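Local coordinates for protein transcriptional regulator, MarR family (Bacillus cereus, PDB 4XRF) that probably binds DNA and regulates transcription as a winged helix-turn-helix factor of the MarR family, at residues E24-Q27 with L31-P34; Y37-L42 with I91-K96; M67-I72 with V77-D82. One frame throughout, in Å; residues are numbered along the deposited sequence. Where two conformers were deposited one is given.

How the interactions relate
Interactions 1 and 2 are buried, whereas interaction 3 is only partly so and ends at a charged pair. Helix 33-45 serves both of the first two: interaction 1 fastens its N-terminal end to helix 4-29, and interaction 2 lays its later turns across strand 89-93. Leu31 of interaction 1 meets Leu39 of interaction 2. Strand 77-81 of interaction 3 neighbours strand 89-93 in the sheet, with a probable backbone hydrogen bond from Glu78 N to Glu92 O, and interaction 3 is nested inside the loop that interaction 2 closes. Chemically, interactions 1 and 2 combine apolar contact with one bridging water each, while interaction 3 adds a direct salt bridge.

Interaction 1 (E24-Q27 with L31-P34)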
loop_
_atom_site.group_PDB
_atom_site.type_symbol
_atom_site.label_atom_id
_atom_site.label_comp_id
_atom_site.label_asym_id
_atom_site.label_seq_id
_atom_site.Cartn_x
_atom_site.Cartn_y
_atom_site.Cartn_z
ATOM N N GLU A 24 -6.968 7.051 7.013
ATOM C CA GLU A 24 -7.617 8.144 7.741
ATOM C C GLU A 24 -7.878 7.723 9.189
ATOM O O GLU A 24 -7.606 8.466 10.129
ATOM C CB GLU A 24 -8.928 8.548 7.057
ATOM C CG GLU A 24 -9.548 9.851 7.577
ATOM C CD GLU A 24 -10.328 9.671 8.883
ATOM O OE1 GLU A 24 -10.657 8.521 9.252
ATOM O OE2 GLU A 24 -10.621 10.687 9.552
ATOM N N GLN A 25 -8.411 6.519 9.360
ATOM C CA GLN A 25 -8.748 6.038 10.685
ATOM C C GLN A 25 -7.501 5.885 11.572
ATOM O O GLN A 25 -7.528 6.267 12.745
ATOM C CB GLN A 25 -9.556 4.739 10.597
ATOM C CG GLN A 25 -10.084 4.254 11.937
ATOM C CD GLN A 25 -11.250 3.304 11.762
ATOM O OE1 GLN A 25 -12.397 3.722 11.553
ATOM N NE2 GLN A 25 -10.956 2.017 11.830
ATOM N N MET A 26 -6.429 5.372 10.983
ATOM C CA MET A 26 -5.141 5.280 11.644
ATOM C C MET A 26 -4.597 6.662 12.063
ATOM O O MET A 26 -4.023 6.793 13.147
ATOM C CB MET A 26 -4.160 4.494 10.756
ATOM C CG MET A 26 -4.443 2.987 10.718
ATOM S SD MET A 26 -3.422 1.984 9.596
ATOM C CE MET A 26 -1.862 2.860 9.654
ATOM N N GLN A 27 -4.810 7.681 11.220
ATOM C CA GLN A 27 -4.421 9.058 11.491
ATOM C C GLN A 27 -5.287 9.660 12.585
ATOM O O GLN A 27 -4.798 10.443 13.399
ATOM C CB GLN A 27 -4.555 9.939 10.230
ATOM C CG GLN A 27 -3.580 9.548 9.134
ATOM C CD GLN A 27 -3.768 10.337 7.860
ATOM O OE1 GLN A 27 -4.899 10.586 7.418
ATOM N NE2 GLN A 27 -2.657 10.761 7.268
ATOM N N LEU A 31 -4.413 3.950 15.832
ATOM C CA LEU A 31 -4.541 2.489 15.861
ATOM C C LEU A 31 -4.830 1.886 14.490
ATOM O O LEU A 31 -5.585 2.440 13.730
ATOM C CB LEU A 31 -5.673 2.078 16.825
ATOM C CG LEU A 31 -5.574 2.616 18.266
ATOM C CD1 LEU A 31 -6.929 2.585 18.976
ATOM C CD2 LEU A 31 -4.492 1.882 19.068
ATOM N N THR A 32 -4.240 0.733 14.190
ATOM C CA THR A 32 -4.690 -0.071 13.056
ATOM C C THR A 32 -5.974 -0.799 13.488
ATOM O O THR A 32 -6.261 -0.892 14.691
ATOM C CB THR A 32 -3.669 -1.145 12.671
ATOM O OG1 THR A 32 -3.607 -2.100 13.726
ATOM C CG2 THR A 32 -2.285 -0.555 12.480
ATOM N N PRO A 33 -6.765 -1.306 12.520
ATOM C CA PRO A 33 -7.978 -2.007 12.949
ATOM C C PRO A 33 -7.802 -3.203 13.901
ATOM O O PRO A 33 -8.637 -3.355 14.795
ATOM C CB PRO A 33 -8.640 -2.399 11.619
ATOM C CG PRO A 33 -8.269 -1.231 10.730
ATOM C CD PRO A 33 -6.820 -0.959 11.081
ATOM N N PRO A 34 -6.735 -4.031 13.747
ATOM C CA PRO A 34 -6.598 -5.106 14.726
ATOM C C PRO A 34 -6.228 -4.609 16.136
ATOM O O PRO A 34 -6.692 -5.200 17.135
ATOM C CB PRO A 34 -5.471 -5.986 14.143
ATOM C CG PRO A 34 -5.554 -5.728 12.660
ATOM C CD PRO A 34 -5.834 -4.250 12.595
HETATM O O HOH W 1 -8.526 1.468 13.208
#
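Met26, near the end of helix 4-29, meets Leu31 and Thr32 where the chain turns into helix 33-45, a helix-to-helix connection of the MarR winged-helix fold. The contact centres on the carbonyl oxygen of Leu31. Met26 CG lies 3.3 Å from Leu31 O, and Met26 CA sends a C-H...O contact to the same Leu31 O at 3.6 Å with an angle of 150° at the hydrogen. With CG anti to its carbonyl carbon (chi1 -73°), the Met26 chain passes slantwise over Thr32, CG standing 3.9 Å from Thr32 CA. Met26 was modelled in two conformers, and this account holds for one of them.

No direct hydrogen bond spans the two segments; a water does that work. It accepts from Gln25 NE2 at 2.8 Å and donates to Leu31 O at 3.1 Å, so the buried carbonyl is satisfied by way of the glutamine amide. The other end of that amide is held as well, since Gln25 OE1 takes a hydrogen bond from Asn109 N, which should fix the rotation of the group.

Further out, the Leu31 side chain leaves its backbone away from 24-27 and packs on Arg100 and Ala104 of helix 95-106. Met26 packs on Met26 of the second subunit, and Thr32 and Pro33 on Phe12 of the third, a residue of the lauric acid pocket. Thr32 is the N-cap of helix 33-45, and its backbone N is in turn hydrogen-bonded to Gln35 OE1, in the manner of a capping box. While Thr32 OG1 caps a backbone N of the helix, Thr32 CG2 rests 4.0 Å from Met26 SD.

Interaction 2 (Y37-L42 with I91-K96); sequences YILKIL and IELTKK. With PO4 (phosphate ion), chain C; SO4 (sulfate ion), chain K.
A single water, not a direct hydrogen bond, joins the backbones of Leu42 and Leu93, which are otherwise in apolar contact. The water donates to Leu42 O at 3.1 Å and accepts from Leu93 N at 2.9 Å, linking helix 33-45 to the end of strand 89-93, a strand of the wing in this winged-helix fold. Helix 37-42 and strand 91-93 run nearly at right angles, 87° between their axes.

Leu93 points toward the helix and places its two methyl groups between Leu39 and Leu42. Its CD2 lies 3.9 Å from the carbonyl carbon C of Leu42. Its CD1 comes to 3.4 Å from Leu39 CD2, closer than carbons usually pack; because Leu93 CG also has an unusual first torsion (chi1 -138°), the exact fit there is doubtful. On the neighbouring turn Leu42 sets both its methyls against Ile91: CD2 touches Ile91 O at 3.5 Å, and CD1 meets Ile91 CG2 at 3.8 Å, the two side chains slanting across each other. Val77 of the adjacent strand packs on Leu39, Leu42 and Ile91 and completes this core.

Elsewhere on the helix, Lys40 and Tyr37 face the third subunit and two bound anions. Lys40 NZ bonds a phosphate oxygen, O4, at 3.0 Å and forms a salt bridge with Asp5 of the third subunit; the backbone N atoms of His3, Asp5 and Lys6 of that third subunit also bond the phosphate. Tyr37 OH donates to a sulfate in a bond whose very short length is doubtful. Both ions probably come from the crystallisation liquor. The strand is therefore held to the helix chiefly by burial of branched apolar groups, with one water satisfying the backbone polar atoms at their edge.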
loop_
_atom_site.group_PDB
_atom_site.type_symbol
_atom_site.label_atom_id
_atom_site.label_comp_id
_atom_site.label_asym_id
_atom_site.label_seq_id
_atom_site.Cartn_x
_atom_site.Cartn_y
_atom_site.Cartn_z
ATOM N N TYR A 37 -9.470 -3.369 17.731
ATOM C CA TYR A 37 -10.293 -4.499 18.150
ATOM C C TYR A 37 -9.740 -5.187 19.388
ATOM O O TYR A 37 -10.497 -5.551 20.276
ATOM C CB TYR A 37 -10.520 -5.534 17.039
ATOM C CG TYR A 37 -11.715 -6.373 17.392
ATOM C CD1 TYR A 37 -12.998 -5.829 17.347
ATOM C CD2 TYR A 37 -11.571 -7.662 17.840
ATOM C CE1 TYR A 37 -14.107 -6.580 17.724
ATOM C CE2 TYR A 37 -12.669 -8.415 18.203
ATOM C CZ TYR A 37 -13.928 -7.862 18.143
ATOM O OH TYR A 37 -15.021 -8.615 18.507
ATOM N N ILE A 38 -8.426 -5.356 19.456
ATOM C CA ILE A 38 -7.806 -5.834 20.692
ATOM C C ILE A 38 -8.220 -5.002 21.911
ATOM O O ILE A 38 -8.670 -5.558 22.919
ATOM C CB ILE A 38 -6.270 -5.969 20.575
ATOM C CG1 ILE A 38 -5.931 -7.183 19.686
ATOM C CG2 ILE A 38 -5.626 -6.203 21.953
ATOM C CD1 ILE A 38 -4.512 -7.184 19.131
ATOM N N LEU A 39 -8.056 -3.686 21.830
ATOM C CA LEU A 39 -8.453 -2.804 22.922
ATOM C C LEU A 39 -9.949 -2.927 23.277
ATOM O O LEU A 39 -10.300 -2.862 24.462
ATOM C CB LEU A 39 -8.110 -1.327 22.609
ATOM C CG LEU A 39 -6.623 -0.973 22.413
ATOM C CD1 LEU A 39 -6.464 0.530 22.218
ATOM C CD2 LEU A 39 -5.766 -1.441 23.586
ATOM N N LYS A 40 -10.809 -3.096 22.269
ATOM C CA LYS A 40 -12.235 -3.310 22.530
ATOM C C LYS A 40 -12.495 -4.603 23.297
ATOM O O LYS A 40 -13.335 -4.617 24.192
ATOM C CB LYS A 40 -13.074 -3.319 21.253
ATOM C CG LYS A 40 -13.176 -1.984 20.564
ATOM C CD LYS A 40 -14.136 -2.055 19.376
ATOM C CE LYS A 40 -15.602 -2.062 19.799
ATOM N NZ LYS A 40 -16.497 -1.948 18.597
ATOM N N ILE A 41 -11.791 -5.682 22.943
ATOM C CA ILE A 41 -11.909 -6.949 23.687
ATOM C C ILE A 41 -11.541 -6.753 25.165
ATOM O O ILE A 41 -12.271 -7.187 26.054
ATOM C CB ILE A 41 -11.047 -8.078 23.074
ATOM C CG1 ILE A 41 -11.493 -8.365 21.634
ATOM C CG2 ILE A 41 -11.122 -9.343 23.935
ATOM C CD1 ILE A 41 -10.603 -9.361 20.911
ATOM N N LEU A 42 -10.419 -6.083 25.413
ATOM C CA LEU A 42 -9.916 -5.855 26.773
ATOM C C LEU A 42 -10.790 -4.877 27.550
ATOM O O LEU A 42 -10.881 -4.968 28.771
ATOM C CB LEU A 42 -8.468 -5.352 26.737
ATOM C CG LEU A 42 -7.475 -6.334 26.119
ATOM C CD1 LEU A 42 -6.141 -5.652 25.891
ATOM C CD2 LEU A 42 -7.312 -7.559 26.997
ATOM N N ILE A 91 -2.888 -9.947 29.516
ATOM C CA ILE A 91 -2.888 -8.620 28.913
ATOM C C ILE A 91 -4.029 -7.788 29.509
ATOM O O ILE A 91 -5.154 -8.272 29.686
ATOM C CB ILE A 91 -3.013 -8.671 27.365
ATOM C CG1 ILE A 91 -2.088 -9.740 26.755
ATOM C CG2 ILE A 91 -2.775 -7.294 26.746
ATOM C CD1 ILE A 91 -0.621 -9.609 27.108
ATOM N N GLU A 92 -3.722 -6.533 29.806
ATOM C CA GLU A 92 -4.636 -5.653 30.500
ATOM C C GLU A 92 -4.557 -4.244 29.923
ATOM O O GLU A 92 -3.474 -3.743 29.668
ATOM C CB GLU A 92 -4.232 -5.596 31.961
ATOM C CG GLU A 92 -5.203 -4.833 32.822
ATOM C CD GLU A 92 -4.879 -4.972 34.293
ATOM O OE1 GLU A 92 -3.930 -4.305 34.772
ATOM O OE2 GLU A 92 -5.572 -5.752 34.965
ATOM N N LEU A 93 -5.714 -3.609 29.762
ATOM C CA LEU A 93 -5.810 -2.215 29.328
ATOM C C LEU A 93 -5.202 -1.297 30.397
ATOM O O LEU A 93 -5.430 -1.501 31.593
ATOM C CB LEU A 93 -7.285 -1.896 29.146
ATOM C CG LEU A 93 -7.860 -1.093 28.001
ATOM C CD1 LEU A 93 -7.271 -1.463 26.642
ATOM C CD2 LEU A 93 -9.370 -1.283 28.042
ATOM N N THR A 94 -4.400 -0.318 29.994
ATOM C CA THR A 94 -3.978 0.714 30.952
ATOM C C THR A 94 -5.030 1.829 30.987
ATOM O O THR A 94 -5.966 1.832 30.180
ATOM C CB THR A 94 -2.582 1.299 30.635
ATOM O OG1 THR A 94 -2.595 1.899 29.336
ATOM C CG2 THR A 94 -1.510 0.215 30.677
ATOM N N LYS A 95 -4.887 2.769 31.922
ATOM C CA LYS A 95 -5.714 3.976 31.927
ATOM C C LYS A 95 -5.661 4.705 30.559
ATOM O O LYS A 95 -6.702 5.071 30.025
ATOM C CB LYS A 95 -5.322 4.923 33.077
ATOM N N LYS A 96 -4.459 4.881 30.000
ATOM C CA LYS A 96 -4.275 5.430 28.628
ATOM C C LYS A 96 -5.034 4.622 27.573
ATOM O O LYS A 96 -5.698 5.188 26.721
ATOM C CB LYS A 96 -2.798 5.435 28.241
ATOM C CG LYS A 96 -2.094 6.776 28.315
ATOM C CD LYS A 96 -0.588 6.541 28.422
ATOM C CE LYS A 96 0.205 7.779 28.049
ATOM N NZ LYS A 96 0.048 8.876 29.047
HETATM P P PO4 C . -17.883 -5.063 16.761
HETATM O O1 PO4 C . -17.148 -5.288 18.058
HETATM O O2 PO4 C . -17.241 -5.875 15.669
HETATM O O3 PO4 C . -19.337 -5.459 16.952
HETATM O O4 PO4 C . -17.784 -3.601 16.402
HETATM S S SO4 K . -15.343 -11.160 20.888
HETATM O O1 SO4 K . -15.362 -12.651 20.890
HETATM O O2 SO4 K . -14.709 -10.690 22.149
HETATM O O3 SO4 K . -16.727 -10.624 20.842
HETATM O O4 SO4 K . -14.547 -10.737 19.700
HETATM O O HOH W 2 -8.250 -4.789 30.458
#

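Interaction 3 (M67-I72 with V77-D82); sequences MIDRLI and VERYHD
Asp69 OD1, on helix 61-73, is gripped by both terminal nitrogens of Arg79 on strand 77-81. The stronger bond comes from Arg79 NH2, 2.6 Å from Asp69 OD1 and nearly straight at 163°; it lies in the guanidinium plane and meets the oxygen almost in line with its C-O bond. Arg79 NH1 adds a weak bond to Asp69 OD1 at 3.2 Å. One oxygen thus takes both nitrogens, so this salt bridge is forked and not the two-oxygen, side-by-side kind, and the carboxylate and guanidinium planes stand 88° apart.

Arg79 reaches the helix with its CG anti to the backbone N and a bend further out (chi3 58°) that swings the guanidinium over toward Asp69. Ile72 CD1 sits 3.4 Å above one guanidinium face, offset to the rim, and approaches nearly at right angles to the arginine chain. Ile68 CG2 lies 3.5 Å from Arg79 NH1, reaching the group obliquely. The aliphatic helix surface therefore flanks the charged group while Asp69 engages its edge.

Nearer the start of the strand the side-chain contacts turn apolar. Val77 CG2 is directed at the helix, 3.7 Å from Leu71 CB and 4.0 Å from Ile72 CG1, with Ile68 CG2 further off at 4.3 Å. Arg79 also touches Val89 and Ile91 of the adjoining strand.

In MarR proteins this helix is generally the DNA-recognition helix and the strand part of the wing, so the contact joins the two elements expected to face DNA. Here a buried valine anchors the strand, and a partly exposed ion pair, probably strengthened by its apolar flanks, ties the wing to the helix.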
loop_
_atom_site.group_PDB
_atom_site.type_symbol
_atom_site.label_atom_id
_atom_site.label_comp_id
_atom_site.label_asym_id
_atom_site.label_seq_id
_atom_site.Cartn_x
_atom_site.Cartn_y
_atom_site.Cartn_z
ATOM N N MET A 67 1.628 -7.840 18.043
ATOM C CA MET A 67 0.587 -6.815 18.205
ATOM C C MET A 67 0.669 -6.192 19.587
ATOM O O MET A 67 0.693 -4.962 19.748
ATOM C CB MET A 67 -0.814 -7.402 17.971
ATOM C CG MET A 67 -1.296 -7.286 16.531
ATOM S SD MET A 67 -2.787 -8.242 16.098
ATOM C CE MET A 67 -2.060 -9.770 15.509
ATOM N N ILE A 68 0.722 -7.055 20.586
ATOM C CA ILE A 68 0.826 -6.619 21.963
ATOM C C ILE A 68 2.115 -5.831 22.250
ATOM O O ILE A 68 2.054 -4.801 22.929
ATOM C CB ILE A 68 0.643 -7.811 22.935
ATOM C CG1 ILE A 68 -0.821 -8.285 22.861
ATOM C CG2 ILE A 68 1.048 -7.414 24.345
ATOM C CD1 ILE A 68 -0.974 -9.741 23.253
ATOM N N ASP A 69 3.256 -6.287 21.725
ATOM C CA ASP A 69 4.492 -5.492 21.808
ATOM C C ASP A 69 4.268 -4.047 21.303
ATOM O O ASP A 69 4.768 -3.104 21.895
ATOM C CB ASP A 69 5.619 -6.106 20.977
ATOM C CG ASP A 69 6.174 -7.363 21.568
ATOM O OD1 ASP A 69 5.932 -7.643 22.771
ATOM O OD2 ASP A 69 6.878 -8.086 20.817
ATOM N N ARG A 70 3.521 -3.881 20.213
ATOM C CA ARG A 70 3.274 -2.526 19.669
ATOM C C ARG A 70 2.347 -1.691 20.564
ATOM O O ARG A 70 2.550 -0.482 20.715
ATOM C CB ARG A 70 2.749 -2.566 18.220
ATOM C CG ARG A 70 3.638 -3.307 17.224
ATOM C CD ARG A 70 4.932 -2.574 16.899
ATOM N NE ARG A 70 5.982 -2.726 17.912
ATOM C CZ ARG A 70 6.801 -3.779 18.030
ATOM N NH1 ARG A 70 6.705 -4.814 17.198
ATOM N NH2 ARG A 70 7.721 -3.809 18.992
ATOM N N LEU A 71 1.343 -2.338 21.155
ATOM C CA LEU A 71 0.415 -1.681 22.083
ATOM C C LEU A 71 1.112 -1.301 23.394
ATOM O O LEU A 71 0.719 -0.326 24.037
ATOM C CB LEU A 71 -0.791 -2.587 22.372
ATOM C CG LEU A 71 -2.172 -2.448 21.697
ATOM C CD1 LEU A 71 -2.284 -1.342 20.656
ATOM C CD2 LEU A 71 -2.698 -3.777 21.183
ATOM N N ILE A 72 2.127 -2.079 23.776
ATOM C CA ILE A 72 3.021 -1.760 24.910
ATOM C C ILE A 72 3.874 -0.515 24.596
ATOM O O ILE A 72 3.915 0.413 25.401
ATOM C CB ILE A 72 3.884 -2.984 25.329
ATOM C CG1 ILE A 72 2.993 -4.071 25.933
ATOM C CG2 ILE A 72 5.001 -2.602 26.319
ATOM C CD1 ILE A 72 3.709 -5.396 26.173
ATOM N N VAL A 77 -1.612 -1.036 26.761
ATOM C CA VAL A 77 -1.867 -2.245 27.549
ATOM C C VAL A 77 -0.646 -2.559 28.404
ATOM O O VAL A 77 0.436 -2.035 28.140
ATOM C CB VAL A 77 -2.186 -3.483 26.662
ATOM C CG1 VAL A 77 -3.385 -3.226 25.747
ATOM C CG2 VAL A 77 -0.970 -3.926 25.854
ATOM N N GLU A 78 -0.839 -3.395 29.427
ATOM C CA GLU A 78 0.265 -3.964 30.174
ATOM C C GLU A 78 0.218 -5.493 30.059
ATOM O O GLU A 78 -0.864 -6.100 30.059
ATOM C CB GLU A 78 0.203 -3.509 31.635
ATOM C CG GLU A 78 1.550 -3.442 32.338
ATOM C CD GLU A 78 1.687 -2.185 33.181
ATOM O OE1 GLU A 78 1.814 -1.087 32.604
ATOM O OE2 GLU A 78 1.663 -2.292 34.422
ATOM N N ARG A 79 1.392 -6.101 29.919
ATOM C CA ARG A 79 1.537 -7.541 29.886
ATOM C C ARG A 79 2.225 -7.949 31.178
ATOM O O ARG A 79 3.153 -7.285 31.638
ATOM C CB ARG A 79 2.386 -7.983 28.694
ATOM C CG ARG A 79 2.761 -9.466 28.693
ATOM C CD ARG A 79 3.205 -9.895 27.300
ATOM N NE ARG A 79 4.347 -9.105 26.841
ATOM C CZ ARG A 79 4.663 -8.878 25.571
ATOM N NH1 ARG A 79 3.915 -9.355 24.573
ATOM N NH2 ARG A 79 5.743 -8.158 25.304
ATOM N N TYR A 80 1.742 -9.026 31.770
ATOM C CA TYR A 80 2.407 -9.608 32.910
ATOM C C TYR A 80 2.154 -11.112 32.948
ATOM O O TYR A 80 1.271 -11.638 32.257
ATOM C CB TYR A 80 1.974 -8.927 34.217
ATOM C CG TYR A 80 0.532 -9.177 34.583
ATOM C CD1 TYR A 80 -0.492 -8.380 34.056
ATOM C CD2 TYR A 80 0.194 -10.207 35.458
ATOM C CE1 TYR A 80 -1.817 -8.607 34.393
ATOM C CE2 TYR A 80 -1.124 -10.450 35.801
ATOM C CZ TYR A 80 -2.123 -9.645 35.269
ATOM O OH TYR A 80 -3.430 -9.904 35.613
ATOM N N HIS A 81 2.965 -11.787 33.747
ATOM C CA HIS A 81 2.864 -13.217 33.943
ATOM C C HIS A 81 2.232 -13.426 35.303
ATOM O O HIS A 81 2.533 -12.701 36.257
ATOM C CB HIS A 81 4.261 -13.851 33.877
ATOM C CG HIS A 81 4.924 -13.705 32.539
ATOM N ND1 HIS A 81 5.209 -12.476 31.977
ATOM C CD2 HIS A 81 5.350 -14.632 31.646
ATOM C CE1 HIS A 81 5.774 -12.650 30.794
ATOM N NE2 HIS A 81 5.877 -13.950 30.573
ATOM N N ASP A 82 1.327 -14.399 35.390
ATOM C CA ASP A 82 0.775 -14.760 36.680
ATOM C C ASP A 82 1.963 -14.973 37.619
ATOM O O ASP A 82 2.997 -15.531 37.215
ATOM C CB ASP A 82 -0.089 -16.025 36.580
ATOM C CG ASP A 82 -0.725 -16.393 37.909
ATOM O OD1 ASP A 82 -1.840 -15.895 38.177
ATOM O OD2 ASP A 82 -0.101 -17.152 38.688
#